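Local coordinates for phenolic acid decarboxylase (Sedimentibacter hydroxybenzoicus, PDB 7AE5) that catalyses the reversible, non-oxidative decarboxylation of 4-hydroxybenzoate and 3,4-dihydroxybenzoate with prenylated FMN and manganese, as a UbiD-family enzyme of anaerobic phenolic acid detoxification, at the interface of chains A and B. Residues are numbered along the deposited sequence; one frame, centred on the assembly and turned at random. Chains: chain A/B, Phenolic acid decarboxylase.

Two patches of the two-fold symmetric interface between chains A and B show how one subunit boundary can join apolar packing with a patch where polar groups face each other. The C-alpha centres of contact 1 and contact 2 lie about 24 Å apart, and no residue belongs to both. They draw on neighbouring stretches of the shared sequence: helix 364-372, which carries A:Lys366 of contact 2, begins just after the glycines that chain B gives to contact 1, while strands 414-418 and 420-421 supply B:Glu418 and A:Cys420. Each patch has a twin with the chains exchanged, so the pair is repeated within the hexamer.

Contact 1: the interface of chains A and B. Residues chain A 420, 431-434; chain B 362-363, 448-450.
With CG set beside its own backbone N (chi1 -58°) and bends at chi2 and chi3, the side chain of A:Met434 curls at the start of strand 434-442 to present its thioether to chain B. Its sulfur SD lies against the backbone and side-chain base of B:Glu449, 3.8 Å from CB, while the methyl CE continues to the glycine loop, 3.7 Å from the carbonyl carbon C of B:Gly362. CB of B:Glu449 meets the thioether, and with CG opposite the backbone N (chi1 173°) the extended chain leads the carboxylate away from the sulfur.

Proline rings add further apolar contact. A:Pro431, which follows a cis peptide bond, meets B:Pro450 at about a right angle, CB and CG of one ring set against CG and CD of the other, with CG of A:Pro431 3.6 Å from CD of B:Pro450. B:Pro448, also preceded by a cis peptide, lays its CG near the backbone of A:Gly433, 4.0 Å from CA. The rings have little freedom to turn and are likely to limit movement at this boundary between subunits of the hexamer. Water links backbone carbonyls across the boundary: one molecule joins A:Gly433 O to B:Gly362 O, and another lies 2.7 Å from both A:Pro432 O and B:Pro448 O.

Contact 2: the interface of chains A and B. Residues chain A 366, 411-412; chain B 418.
Close polar approaches across the subunit boundary involve B:Glu418, at the end of strand 414-418, which faces the loop residues A:Gly411 and A:Lys412. Its carboxylate lies beside the backbone of that loop: OE2 comes to 3.3 Å from the carbonyl oxygen O of A:Gly411, and OE1 to 3.5 Å from the same atom. Since both groups bring oxygens, this is a close approach without evident attraction, and it might favour a proton on the carboxylate or a partner beside the patch. The side chain reaches the loop because it is extended beyond CG (chi2 175°), which carries the carboxylate out to the A:Gly411 carbonyl.

Van der Waals contact accompanies this approach. CB of A:Lys412 lies 3.8 Å from OE2 of B:Glu418, so the lysine meets the acid through the base of its side chain and not through its terminal NZ.

Hydrogen bonding within chain A ties the loop to helix 364-372. A:Lys366, from that helix, bends at chi2 (-101°) and sends NZ to the carbonyl oxygen O of A:Lys412, a long bond of 3.3 Å with the donor tilted 18° from the carbonyl plane. The same amino group, NZ, stands 3.6 Å from the backbone oxygen O of B:Glu418, a distance at which a weak electrostatic pull is plausible. A methionine in place of A:Lys366 would probably leave the A:Lys412 carbonyl without this donor and the loop less firmly tied to the helix. The patch thus brings a helix-supported loop of one subunit against a strand end of the next, and is likely to contribute to the packing of subunits in the hexamer.

Contact 1: the interface of chains A and B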
# COMPACT_ATOMS: atom_id res chain seq x y z
N CYS A 420 10.14 7.60 9.45
CA CYS A 420 10.94 7.07 10.53
C CYS A 420 12.23 7.86 10.68
O CYS A 420 12.61 8.63 9.80
CB CYS A 420 11.25 5.59 10.28
SG CYS A 420 9.89 4.49 10.70
N PRO A 431 12.25 12.94 2.70
CA PRO A 431 13.07 14.11 3.04
C PRO A 431 14.42 13.75 3.67
O PRO A 431 14.50 12.74 4.36
CB PRO A 431 12.20 14.87 4.05
CG PRO A 431 10.83 14.29 3.91
CD PRO A 431 11.03 12.88 3.52
N PRO A 432 15.45 14.56 3.42
CA PRO A 432 16.78 14.25 3.95
C PRO A 432 16.75 14.12 5.47
O PRO A 432 16.09 14.90 6.16
CB PRO A 432 17.63 15.43 3.50
CG PRO A 432 16.91 15.99 2.32
CD PRO A 432 15.45 15.79 2.60
N GLY A 433 17.47 13.13 5.98
CA GLY A 433 17.51 12.86 7.40
C GLY A 433 16.36 12.02 7.92
O GLY A 433 16.40 11.61 9.09
N MET A 434 15.34 11.76 7.11
CA MET A 434 14.25 10.86 7.45
C MET A 434 14.41 9.56 6.68
O MET A 434 14.94 9.54 5.57
CB MET A 434 12.89 11.49 7.13
CG MET A 434 12.65 12.82 7.84
SD MET A 434 12.59 12.66 9.64
CE MET A 434 11.21 11.54 9.84
N GLY B 362 13.18 14.02 14.42
CA GLY B 362 12.20 13.59 13.44
C GLY B 362 12.00 12.09 13.36
O GLY B 362 12.96 11.34 13.15
N GLY B 363 10.76 11.64 13.54
CA GLY B 363 10.44 10.23 13.48
C GLY B 363 10.58 9.48 14.78
O GLY B 363 10.26 8.28 14.82
N PRO B 448 14.50 16.53 11.58
CA PRO B 448 14.43 17.21 10.28
C PRO B 448 13.17 16.90 9.47
O PRO B 448 13.16 17.17 8.27
CB PRO B 448 15.67 16.66 9.56
CG PRO B 448 15.78 15.26 10.08
CD PRO B 448 15.19 15.23 11.48
N GLU B 449 12.14 16.35 10.11
CA GLU B 449 10.90 16.09 9.38
C GLU B 449 10.27 17.42 8.96
O GLU B 449 10.12 18.32 9.79
CB GLU B 449 9.91 15.30 10.23
CG GLU B 449 8.54 15.15 9.56
CD GLU B 449 7.55 14.35 10.39
OE1 GLU B 449 7.93 13.87 11.48
OE2 GLU B 449 6.39 14.21 9.95
N PRO B 450 9.90 17.58 7.69
CA PRO B 450 9.30 18.84 7.25
C PRO B 450 7.94 19.05 7.89
O PRO B 450 7.20 18.11 8.17
CB PRO B 450 9.19 18.68 5.73
CG PRO B 450 10.09 17.54 5.38
CD PRO B 450 10.08 16.63 6.57
O HOH W 1 15.42 11.79 11.79
O HOH W 2 14.64 17.12 6.00

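Contact 2: the interface of chains A and B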
# COMPACT_ATOMS: atom_id res chain seq x y z
N LYS A 366 9.83 -10.14 13.32
CA LYS A 366 9.54 -8.72 13.21
C LYS A 366 9.75 -8.00 14.53
O LYS A 366 10.17 -6.84 14.54
CB LYS A 366 8.11 -8.51 12.70
CG LYS A 366 7.80 -9.25 11.41
CD LYS A 366 7.85 -8.32 10.21
CE LYS A 366 7.44 -9.05 8.94
NZ LYS A 366 6.87 -8.12 7.92
N GLY A 411 4.77 -10.38 -0.16
CA GLY A 411 3.46 -9.86 0.17
C GLY A 411 3.20 -9.73 1.66
O GLY A 411 2.31 -8.97 2.06
N LYS A 412 3.96 -10.44 2.49
CA LYS A 412 3.71 -10.43 3.93
C LYS A 412 5.00 -10.32 4.73
O LYS A 412 4.98 -9.82 5.86
CB LYS A 412 2.94 -11.68 4.36
CG LYS A 412 3.71 -12.98 4.15
CD LYS A 412 3.34 -14.04 5.17
CE LYS A 412 4.16 -15.30 4.95
NZ LYS A 412 5.29 -15.44 5.92
N GLU B 418 2.25 -6.28 8.61
CA GLU B 418 1.65 -7.61 8.59
C GLU B 418 2.52 -8.63 9.31
O GLU B 418 3.70 -8.41 9.58
CB GLU B 418 1.43 -8.08 7.15
CG GLU B 418 0.32 -7.39 6.39
CD GLU B 418 0.25 -7.84 4.94
OE1 GLU B 418 0.21 -6.97 4.05
OE2 GLU B 418 0.25 -9.07 4.70